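Local coordinates for tapirin (Caldicellulosiruptor kristjanssonii, PDB 6N2B), which probably binds cellulose through its C-terminal beta-helix domain, in keeping with a role in attaching this thermophilic bacterium to plant biomass, and carries a calcium ion, at residues V431-G437 against E461-E465; R478-K484 against E508-L514; N486-P492 against T517-S523; S438-K442 against E465-L470. The contacts are given in a common frame with arbitrary orientation. Residue numbers count along the deposited sequence, not the author numbering.

Contact 1 (V431-G437 against E461-E465). With CA (calcium ion), chain C.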
# COMPACT_ATOMS: atom_id res chain seq x y z
N VAL A 431 6.69 -28.63 19.93
CA VAL A 431 8.07 -28.18 19.82
C VAL A 431 8.13 -26.66 19.81
O VAL A 431 7.44 -26.00 19.03
CB VAL A 431 8.72 -28.74 18.54
CG1 VAL A 431 10.21 -28.55 18.59
CG2 VAL A 431 8.36 -30.21 18.37
N GLY A 432 8.97 -26.08 20.66
CA GLY A 432 9.04 -24.63 20.63
C GLY A 432 7.81 -24.01 21.28
O GLY A 432 7.18 -24.59 22.17
N ALA A 433 7.45 -22.80 20.83
CA ALA A 433 6.27 -22.13 21.37
C ALA A 433 5.02 -22.95 21.08
O ALA A 433 4.75 -23.31 19.93
CB ALA A 433 6.13 -20.72 20.79
N THR A 434 4.24 -23.25 22.13
CA THR A 434 3.14 -24.19 21.98
C THR A 434 1.94 -23.57 21.25
O THR A 434 1.05 -24.31 20.83
CB THR A 434 2.72 -24.77 23.35
OG1 THR A 434 2.08 -23.78 24.15
CG2 THR A 434 3.94 -25.29 24.11
N THR A 435 1.94 -22.25 21.05
CA THR A 435 0.93 -21.58 20.24
C THR A 435 1.24 -21.61 18.75
O THR A 435 0.32 -21.60 17.93
CB THR A 435 0.80 -20.12 20.69
OG1 THR A 435 0.39 -20.09 22.06
CG2 THR A 435 -0.21 -19.36 19.83
N LEU A 436 2.52 -21.66 18.38
CA LEU A 436 2.95 -21.52 17.00
C LEU A 436 3.23 -22.88 16.35
O LEU A 436 3.50 -23.87 17.01
CB LEU A 436 4.21 -20.67 16.89
CG LEU A 436 4.28 -19.32 17.59
CD1 LEU A 436 5.65 -18.68 17.35
CD2 LEU A 436 3.17 -18.42 17.09
N GLY A 437 3.14 -22.89 15.02
CA GLY A 437 3.72 -23.95 14.24
C GLY A 437 4.66 -23.36 13.21
O GLY A 437 4.63 -22.17 12.92
N GLU A 461 7.50 -15.77 21.71
CA GLU A 461 7.15 -17.02 21.03
C GLU A 461 8.05 -17.28 19.84
O GLU A 461 8.48 -18.41 19.61
CB GLU A 461 5.70 -16.96 20.61
CG GLU A 461 4.77 -16.89 21.79
CD GLU A 461 3.37 -16.56 21.37
OE1 GLU A 461 3.22 -15.99 20.25
OE2 GLU A 461 2.44 -16.86 22.15
N LEU A 462 8.35 -16.23 19.07
CA LEU A 462 9.16 -16.35 17.87
C LEU A 462 10.58 -16.84 18.18
O LEU A 462 11.11 -17.70 17.48
CB LEU A 462 9.20 -15.00 17.16
CG LEU A 462 9.59 -14.85 15.71
CD1 LEU A 462 8.76 -15.77 14.84
CD2 LEU A 462 9.38 -13.40 15.34
N ILE A 463 11.20 -16.27 19.22
CA ILE A 463 12.52 -16.74 19.64
C ILE A 463 12.47 -18.21 20.05
O ILE A 463 13.32 -19.02 19.65
CB ILE A 463 13.06 -15.85 20.79
CG1 ILE A 463 13.29 -14.42 20.31
CG2 ILE A 463 14.33 -16.42 21.35
CD1 ILE A 463 13.29 -13.44 21.44
N THR A 464 11.45 -18.59 20.84
CA THR A 464 11.29 -19.99 21.21
C THR A 464 11.13 -20.87 19.98
O THR A 464 11.89 -21.83 19.78
CB THR A 464 10.10 -20.16 22.16
OG1 THR A 464 10.32 -19.40 23.36
CG2 THR A 464 9.92 -21.62 22.54
N GLU A 465 10.14 -20.56 19.13
CA GLU A 465 9.82 -21.44 18.01
C GLU A 465 10.99 -21.56 17.04
O GLU A 465 11.38 -22.68 16.66
CB GLU A 465 8.59 -20.93 17.28
CG GLU A 465 8.19 -21.81 16.11
CD GLU A 465 7.36 -22.99 16.57
OE1 GLU A 465 7.01 -22.99 17.78
OE2 GLU A 465 7.05 -23.90 15.75
CA CA C . 5.64 -25.04 18.09

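Contact 2 (R478-K484 against E508-L514)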
# COMPACT_ATOMS: atom_id res chain seq x y z
N ARG A 478 15.43 -15.74 6.66
CA ARG A 478 14.27 -15.25 5.93
C ARG A 478 13.02 -15.72 6.67
O ARG A 478 12.83 -16.92 6.89
CB ARG A 478 14.27 -15.78 4.49
CG ARG A 478 15.46 -15.33 3.68
CD ARG A 478 15.17 -13.98 3.07
NE ARG A 478 16.38 -13.27 2.70
CZ ARG A 478 17.01 -13.42 1.54
NH1 ARG A 478 16.55 -14.27 0.63
NH2 ARG A 478 18.11 -12.73 1.30
N LEU A 479 12.17 -14.76 7.03
CA LEU A 479 11.03 -15.00 7.90
C LEU A 479 9.73 -14.74 7.14
O LEU A 479 9.54 -13.66 6.56
CB LEU A 479 11.11 -14.09 9.12
CG LEU A 479 10.91 -14.62 10.52
CD1 LEU A 479 10.48 -13.46 11.40
CD2 LEU A 479 9.88 -15.73 10.52
N TYR A 480 8.84 -15.72 7.14
CA TYR A 480 7.50 -15.61 6.57
C TYR A 480 6.51 -15.81 7.71
O TYR A 480 6.40 -16.92 8.26
CB TYR A 480 7.31 -16.62 5.44
CG TYR A 480 8.32 -16.40 4.38
CD1 TYR A 480 9.60 -16.94 4.50
CD2 TYR A 480 8.03 -15.60 3.27
CE1 TYR A 480 10.55 -16.69 3.53
CE2 TYR A 480 8.97 -15.35 2.30
CZ TYR A 480 10.23 -15.90 2.44
OH TYR A 480 11.18 -15.65 1.47
N LEU A 481 5.82 -14.74 8.10
CA LEU A 481 4.90 -14.78 9.22
C LEU A 481 3.49 -14.91 8.67
O LEU A 481 3.07 -14.09 7.83
CB LEU A 481 5.00 -13.51 10.08
CG LEU A 481 6.37 -12.99 10.51
CD1 LEU A 481 6.27 -11.62 11.17
CD2 LEU A 481 7.03 -13.97 11.45
N ALA A 482 2.75 -15.91 9.15
CA ALA A 482 1.35 -16.08 8.78
C ALA A 482 0.51 -16.16 10.04
O ALA A 482 0.70 -17.08 10.86
CB ALA A 482 1.17 -17.31 7.88
N SER A 483 -0.41 -15.22 10.22
CA SER A 483 -1.14 -15.12 11.47
C SER A 483 -2.62 -14.80 11.24
O SER A 483 -2.99 -14.08 10.31
CB SER A 483 -0.52 -14.07 12.39
OG SER A 483 -1.36 -13.87 13.52
N LYS A 484 -3.45 -15.32 12.14
CA LYS A 484 -4.88 -15.06 12.18
C LYS A 484 -5.24 -14.04 13.25
O LYS A 484 -6.41 -13.69 13.41
CB LYS A 484 -5.63 -16.39 12.42
CG LYS A 484 -6.95 -16.54 11.68
CD LYS A 484 -7.41 -18.01 11.75
CE LYS A 484 -8.95 -18.14 11.75
NZ LYS A 484 -9.40 -19.52 12.16
N GLU A 508 13.14 -9.89 6.53
CA GLU A 508 13.28 -10.20 5.11
C GLU A 508 12.40 -11.42 4.81
O GLU A 508 12.68 -12.53 5.30
CB GLU A 508 14.73 -10.48 4.76
CG GLU A 508 15.72 -9.39 5.16
CD GLU A 508 17.00 -9.41 4.32
OE1 GLU A 508 17.00 -10.05 3.24
OE2 GLU A 508 18.02 -8.79 4.71
N GLY A 509 11.35 -11.22 4.00
CA GLY A 509 10.40 -12.28 3.70
C GLY A 509 9.03 -11.71 3.38
O GLY A 509 8.90 -11.00 2.38
N ALA A 510 8.01 -11.99 4.19
CA ALA A 510 6.66 -11.49 3.91
C ALA A 510 5.75 -11.82 5.08
O ALA A 510 6.06 -12.67 5.90
CB ALA A 510 6.08 -12.07 2.61
N ILE A 511 4.61 -11.13 5.13
CA ILE A 511 3.65 -11.25 6.22
C ILE A 511 2.27 -11.49 5.62
O ILE A 511 1.78 -10.68 4.82
CB ILE A 511 3.65 -9.99 7.11
CG1 ILE A 511 5.07 -9.70 7.59
CG2 ILE A 511 2.72 -10.17 8.29
CD1 ILE A 511 5.24 -8.35 8.28
N ILE A 512 1.66 -12.61 5.98
CA ILE A 512 0.31 -12.95 5.56
C ILE A 512 -0.59 -12.93 6.78
O ILE A 512 -0.33 -13.63 7.76
CB ILE A 512 0.25 -14.33 4.89
CG1 ILE A 512 0.96 -14.31 3.53
CG2 ILE A 512 -1.20 -14.79 4.81
CD1 ILE A 512 1.66 -15.62 3.20
N THR A 513 -1.64 -12.14 6.73
CA THR A 513 -2.52 -11.99 7.87
C THR A 513 -3.92 -12.38 7.43
O THR A 513 -4.36 -12.02 6.33
CB THR A 513 -2.48 -10.56 8.41
OG1 THR A 513 -3.24 -9.71 7.54
CG2 THR A 513 -1.03 -10.06 8.49
N LEU A 514 -4.62 -13.13 8.28
CA LEU A 514 -5.86 -13.76 7.89
C LEU A 514 -7.05 -13.32 8.71
O LEU A 514 -8.18 -13.65 8.34
CB LEU A 514 -5.72 -15.29 7.97
CG LEU A 514 -4.56 -15.81 7.12
CD1 LEU A 514 -4.03 -17.14 7.61
CD2 LEU A 514 -5.01 -15.94 5.69

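Contact 3 (N486-P492 against T517-S523)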
# COMPACT_ATOMS: atom_id res chain seq x y z
N ASN A 486 -3.14 -10.59 15.65
CA ASN A 486 -2.16 -9.53 15.47
C ASN A 486 -0.75 -10.07 15.67
O ASN A 486 -0.53 -11.20 16.10
CB ASN A 486 -2.43 -8.39 16.45
CG ASN A 486 -3.88 -7.96 16.43
OD1 ASN A 486 -4.54 -8.03 15.40
ND2 ASN A 486 -4.38 -7.53 17.58
N ILE A 487 0.21 -9.23 15.34
CA ILE A 487 1.62 -9.49 15.59
C ILE A 487 2.11 -8.41 16.54
O ILE A 487 1.85 -7.22 16.31
CB ILE A 487 2.42 -9.50 14.27
CG1 ILE A 487 2.04 -10.75 13.46
CG2 ILE A 487 3.90 -9.41 14.53
CD1 ILE A 487 2.68 -10.80 12.11
N THR A 488 2.77 -8.81 17.62
CA THR A 488 3.18 -7.87 18.66
C THR A 488 4.63 -8.13 19.03
O THR A 488 4.97 -9.22 19.49
CB THR A 488 2.31 -7.98 19.90
OG1 THR A 488 0.96 -7.64 19.58
CG2 THR A 488 2.82 -7.02 20.94
N PHE A 489 5.47 -7.11 18.88
CA PHE A 489 6.86 -7.19 19.30
C PHE A 489 6.99 -6.27 20.51
O PHE A 489 7.18 -5.06 20.38
CB PHE A 489 7.76 -6.80 18.15
CG PHE A 489 7.67 -7.74 16.97
CD1 PHE A 489 7.63 -9.11 17.16
CD2 PHE A 489 7.62 -7.25 15.67
CE1 PHE A 489 7.55 -9.98 16.08
CE2 PHE A 489 7.55 -8.11 14.58
CZ PHE A 489 7.52 -9.47 14.78
N SER A 490 6.87 -6.87 21.70
CA SER A 490 6.86 -6.13 22.96
C SER A 490 8.24 -5.69 23.41
O SER A 490 8.36 -4.77 24.23
CB SER A 490 6.25 -6.99 24.08
OG SER A 490 4.86 -6.71 24.22
N ASN A 491 9.26 -6.35 22.90
CA ASN A 491 10.64 -6.17 23.29
C ASN A 491 11.52 -6.46 22.08
O ASN A 491 12.37 -7.35 22.11
CB ASN A 491 10.96 -7.10 24.46
CG ASN A 491 11.95 -6.50 25.42
OD1 ASN A 491 12.34 -5.34 25.26
ND2 ASN A 491 12.37 -7.27 26.41
N PRO A 492 11.34 -5.71 20.98
CA PRO A 492 12.01 -6.10 19.73
C PRO A 492 13.53 -6.26 19.81
O PRO A 492 14.09 -7.01 19.01
CB PRO A 492 11.62 -4.96 18.76
CG PRO A 492 11.14 -3.85 19.63
CD PRO A 492 10.53 -4.49 20.83
N THR A 517 -9.36 -8.19 11.27
CA THR A 517 -8.58 -7.02 11.61
C THR A 517 -7.16 -7.46 11.93
O THR A 517 -6.93 -8.58 12.40
CB THR A 517 -9.24 -6.29 12.79
OG1 THR A 517 -8.87 -4.90 12.76
CG2 THR A 517 -8.84 -6.93 14.13
N PHE A 518 -6.19 -6.59 11.65
CA PHE A 518 -4.79 -6.93 11.89
C PHE A 518 -3.98 -5.70 12.29
O PHE A 518 -3.97 -4.71 11.55
CB PHE A 518 -4.15 -7.58 10.65
CG PHE A 518 -2.68 -7.76 10.81
CD1 PHE A 518 -2.19 -8.71 11.69
CD2 PHE A 518 -1.80 -6.96 10.13
CE1 PHE A 518 -0.83 -8.86 11.87
CE2 PHE A 518 -0.45 -7.12 10.30
CZ PHE A 518 0.05 -8.06 11.17
N ASN A 519 -3.29 -5.79 13.42
CA ASN A 519 -2.41 -4.73 13.92
C ASN A 519 -1.01 -5.27 14.10
O ASN A 519 -0.83 -6.33 14.71
CB ASN A 519 -2.90 -4.18 15.25
CG ASN A 519 -4.12 -3.28 15.11
OD1 ASN A 519 -4.00 -2.04 15.11
ND2 ASN A 519 -5.30 -3.91 15.00
N ILE A 520 -0.01 -4.55 13.59
CA ILE A 520 1.37 -4.74 14.03
C ILE A 520 1.61 -3.75 15.15
O ILE A 520 1.30 -2.56 15.01
CB ILE A 520 2.37 -4.51 12.88
CG1 ILE A 520 1.77 -4.96 11.57
CG2 ILE A 520 3.69 -5.25 13.13
CD1 ILE A 520 2.67 -4.76 10.43
N ASN A 521 2.13 -4.23 16.27
CA ASN A 521 2.48 -3.38 17.39
C ASN A 521 3.92 -3.66 17.77
O ASN A 521 4.35 -4.81 17.75
CB ASN A 521 1.58 -3.62 18.58
CG ASN A 521 0.14 -3.25 18.30
OD1 ASN A 521 -0.15 -2.11 17.91
ND2 ASN A 521 -0.77 -4.21 18.48
N ILE A 522 4.66 -2.61 18.12
CA ILE A 522 6.05 -2.77 18.49
C ILE A 522 6.42 -1.59 19.37
O ILE A 522 5.91 -0.48 19.18
CB ILE A 522 6.95 -2.88 17.24
CG1 ILE A 522 8.42 -2.95 17.63
CG2 ILE A 522 6.72 -1.72 16.34
CD1 ILE A 522 9.35 -3.24 16.46
N SER A 523 7.30 -1.83 20.33
CA SER A 523 7.68 -0.86 21.34
C SER A 523 9.11 -0.40 21.09
O SER A 523 10.05 -1.20 21.18
CB SER A 523 7.56 -1.46 22.73
OG SER A 523 6.45 -2.34 22.77

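Contact 4 (S438-K442 against E465-L470). With CA (calcium ion), chain C.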
# COMPACT_ATOMS: atom_id res chain seq x y z
N SER A 438 5.52 -24.21 12.66
CA SER A 438 6.38 -23.72 11.60
C SER A 438 6.81 -24.87 10.70
O SER A 438 6.74 -26.05 11.07
CB SER A 438 7.61 -23.00 12.17
OG SER A 438 8.33 -23.84 13.05
N VAL A 439 7.24 -24.49 9.50
CA VAL A 439 7.96 -25.33 8.55
C VAL A 439 9.20 -24.55 8.12
O VAL A 439 9.12 -23.34 7.90
CB VAL A 439 7.08 -25.66 7.34
CG1 VAL A 439 7.91 -26.25 6.19
CG2 VAL A 439 5.94 -26.57 7.76
N TYR A 440 10.34 -25.24 8.00
CA TYR A 440 11.58 -24.56 7.65
C TYR A 440 12.28 -25.26 6.50
O TYR A 440 11.93 -26.37 6.11
CB TYR A 440 12.52 -24.45 8.85
CG TYR A 440 13.12 -25.75 9.35
CD1 TYR A 440 12.44 -26.55 10.27
CD2 TYR A 440 14.39 -26.15 8.93
CE1 TYR A 440 12.99 -27.73 10.73
CE2 TYR A 440 14.95 -27.32 9.40
CZ TYR A 440 14.25 -28.11 10.30
OH TYR A 440 14.82 -29.29 10.76
N ASP A 441 13.30 -24.59 5.95
CA ASP A 441 14.07 -25.06 4.80
C ASP A 441 15.52 -24.63 5.00
O ASP A 441 15.83 -23.44 4.89
CB ASP A 441 13.50 -24.50 3.50
CG ASP A 441 14.29 -24.93 2.25
OD1 ASP A 441 15.35 -25.60 2.36
OD2 ASP A 441 13.82 -24.59 1.14
N LYS A 442 16.39 -25.59 5.30
CA LYS A 442 17.81 -25.29 5.42
C LYS A 442 18.57 -25.49 4.13
O LYS A 442 19.77 -25.20 4.08
CB LYS A 442 18.45 -26.12 6.54
CG LYS A 442 18.13 -25.65 7.93
CD LYS A 442 18.97 -26.34 9.00
CE LYS A 442 18.76 -25.71 10.39
NZ LYS A 442 19.65 -26.24 11.45
N GLU A 465 10.14 -20.56 19.13
CA GLU A 465 9.82 -21.44 18.01
C GLU A 465 10.99 -21.56 17.04
O GLU A 465 11.38 -22.68 16.66
CB GLU A 465 8.59 -20.93 17.28
CG GLU A 465 8.19 -21.81 16.11
CD GLU A 465 7.36 -22.99 16.57
OE1 GLU A 465 7.01 -22.99 17.78
OE2 GLU A 465 7.05 -23.90 15.75
N VAL A 466 11.58 -20.44 16.63
CA VAL A 466 12.64 -20.50 15.62
C VAL A 466 13.82 -21.34 16.12
O VAL A 466 14.29 -22.25 15.42
CB VAL A 466 13.08 -19.08 15.21
CG1 VAL A 466 14.39 -19.11 14.45
CG2 VAL A 466 12.01 -18.39 14.35
N ASN A 467 14.30 -21.07 17.33
CA ASN A 467 15.44 -21.81 17.88
C ASN A 467 15.17 -23.30 17.98
O ASN A 467 16.07 -24.12 17.81
CB ASN A 467 15.81 -21.30 19.27
CG ASN A 467 16.71 -20.11 19.23
OD1 ASN A 467 17.90 -20.21 18.86
ND2 ASN A 467 16.17 -18.96 19.64
N SER A 468 13.94 -23.67 18.32
CA SER A 468 13.64 -25.09 18.45
C SER A 468 13.81 -25.80 17.10
O SER A 468 14.30 -26.93 17.05
CB SER A 468 12.23 -25.27 18.98
OG SER A 468 11.29 -24.89 17.98
N LYS A 469 13.41 -25.15 16.01
CA LYS A 469 13.44 -25.82 14.71
C LYS A 469 14.83 -25.77 14.09
O LYS A 469 15.22 -26.73 13.40
CB LYS A 469 12.42 -25.21 13.75
CG LYS A 469 10.95 -25.34 14.21
CD LYS A 469 10.56 -26.79 14.42
CE LYS A 469 9.07 -26.98 14.52
NZ LYS A 469 8.29 -26.64 13.30
N LEU A 470 15.59 -24.70 14.34
CA LEU A 470 16.84 -24.45 13.64
C LEU A 470 18.08 -24.70 14.48
O LEU A 470 19.18 -24.67 13.92
CB LEU A 470 16.87 -23.01 13.15
CG LEU A 470 15.71 -22.58 12.25
CD1 LEU A 470 16.06 -21.24 11.61
CD2 LEU A 470 15.38 -23.62 11.19
CA CA C . 5.64 -25.04 18.09
O HOH W 1 13.86 -29.89 13.63
O HOH W 2 17.30 -28.56 12.93

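Contact 1 (V431-G437 against E461-E465)
A calcium ion joins the two segments. The loop 431-437 wraps around the ion and gives three backbone oxygens: Val431 O at 2.2 Å from CA, Ala433 O at 2.7 Å and Leu436 O at 2.7 Å. Helix 461-465 adds one carboxylate oxygen, Glu465 OE1, at 2.5 Å from CA. Asp429, just before the loop, completes the site. The chain comes very close at Gly432, where Gly432 CA lies 4.2 Å from Glu465 CA. Its phi/psi of 74/-152° suits glycine, and a CB there would clash with Glu465 OE1. Close packing on the helix side backs the site. Ala433 CB sits 3.5 Å from Glu461 O and makes an apolar contact with Glu461 CB at 3.8 Å. Ala433 N is 3.2 Å from Thr464 CG2. Leu436 CD1 reaches Glu461 CB and Glu465 CB, each at 3.7 Å. A backbone bond from Leu436 N to Ala433 O, 3.2 Å, tightens the loop. The second carboxylate oxygen of Glu465, OE2, accepts a hydrogen bond from Ser438 OG, farther along strand 436-441. The ion thus ties the start of strand 436-441 to helix 459-470, while Leu436 and Leu462 both pack on Val451 of strand 448-453.

Contact 2 (R478-K484 against E508-L514)
Glu508 opens the second segment. Glu508 OE1 makes a salt bridge and a weak hydrogen bond with Arg478 NE at 3.3 Å. Its carbonyl accepts the first backbone bond, Leu479 N to Glu508 O, 2.9 Å. At Gly509 the chain turns a corner. Its phi/psi of 152/-116° calls for glycine, and a CB would run into Leu479 O. Gly509 CA instead lies over the Tyr480 ring, 4.0 Å from its centroid, as a CH-pi contact. The strands run parallel, with axes 4.7 Å apart and at 8°. Ala510 N bonds Leu479 O at 3.3 Å, and Ala510 O takes Leu481 N at 3.0 Å. Ala510 CB meets Tyr480 CD2 at 4.1 Å. Ile511 lies on the other face, with Ile511 CG1 4.2 Å from Leu481 CD1. Ile487 touches both residues there. Ile512 N bonds Leu481 O at 2.8 Å, and Ile512 O takes Ser483 N at 2.9 Å. Ile512 CB packs on Ala482 CB at 4.3 Å, on the face covered by helix 536-546. Thr513 pairs with Ser483, and its hydroxyl bonds Ser211. Leu514 N closes the series on Ser483 O at 2.8 Å. Parallel strands of successive turns, paired in register, are typical of a right-handed parallel beta-helix, the fold of this domain.

Contact 3 (N486-P492 against T517-S523)
Ile487 and Phe489 form the apolar centre together with Ile520 and Ile522, all on one face of the paired strands. Phe489 CB meets Ile522 CG1 at 3.9 Å, and Ile487 CG2 lies 4.4 Å from Ile520 CG2. Two flanking groups extend this patch. Phe518 CE1 approaches Ile487 CG1 to 3.8 Å, and Pro492 CG packs on Ile522 CG1 at 3.5 Å. Strand 504-508 closes over it through Leu505, which touches Phe489, Pro492 and Ile522. The strands 487-489 and 520-522 run parallel, with axes 4.6 Å apart and at 8°. They belong to neighbouring turns of the beta-helix, and strand 457-458 continues the sheet beyond 487-489. The backbone bonds alternate between the two strands. Ile487 N donates to Asn519 O at 3.1 Å, and Asn521 N to Ile487 O at 3.0 Å. Phe489 N then donates to Asn521 O at 2.8 Å, and Ser523 N to Phe489 O at 3.2 Å. Thr488 and Asn521 pair on the opposite, more polar face, with Thr488 OG1 4.0 Å from Asn521 ND2. At one end, a side chain extends the pairing beyond the strands: Asn519 N bonds Asn486 OD1 at 3.2 Å. At the other, Ser523 OG lies 3.4 Å from Ser490 O.

Contact 4 (S438-K442 against E465-L470)
Strand 438-441 crosses helix 465-470 at -49°, with 9.4 Å between the axes at their closest. No CA pair comes nearer than 7.4 Å, between Tyr440 and Lys469, so side chains bridge the gap. Ser438, Tyr440 and Lys442 point toward the helix, while Val439 and Asp441 point away. Ser438 is the polar hub. Ser438 OG donates to Glu465 OE2 at 3.0 Å and accepts from Lys469 NZ at 2.8 Å. The ion pair between Lys469 NZ and Glu465 OE2 is long, at 3.9 Å, so the serine hydroxyl links the two charges. Farther along, Tyr440 lies beside the end of the helix. Lys469 O sits over one face of its ring, 3.5 Å from Tyr440 CZ, and Leu470 CD2 is 3.5 Å from Tyr440 CD2. Two waters join Tyr440 OH to Lys469 O, each with one weak link. Lys442 NZ donates to Leu470 O at 3.0 Å, and Lys442 also makes a cation-pi contact with Trp447. This carbonyl lies at the C-terminal end of the helix, where a positive charge is well placed. The Ser438 end of the contact is a second-shell arrangement of a calcium site: Glu465 OE1 binds the ion, 2.5 Å from CA, while Ser438 OG and Lys469 lie behind it.

Overall arrangement
Contact 2 is the most buried of the four. Contact 3 is partly buried, with an apolar inner face and a polar outer one. Both pair parallel strands of the beta-helix, and their segments alternate along the chain. They touch where Ile487 meets Leu481 and Ile511, and where Phe518 meets Thr513. The centres of contacts 1 and 4 lie about 30 Å from the centre of the chain; both are partly buried and lie nearer the surface. They use the same strand, 436-441, and the same helix, 459-470, and share Glu465. Metal coordination and side-chain polar bonds replace backbone pairing there. Leu462 of contact 1 joins the groups by packing on Leu479, Leu481 and Phe489. Contact 4 touches neither contact 2 nor contact 3.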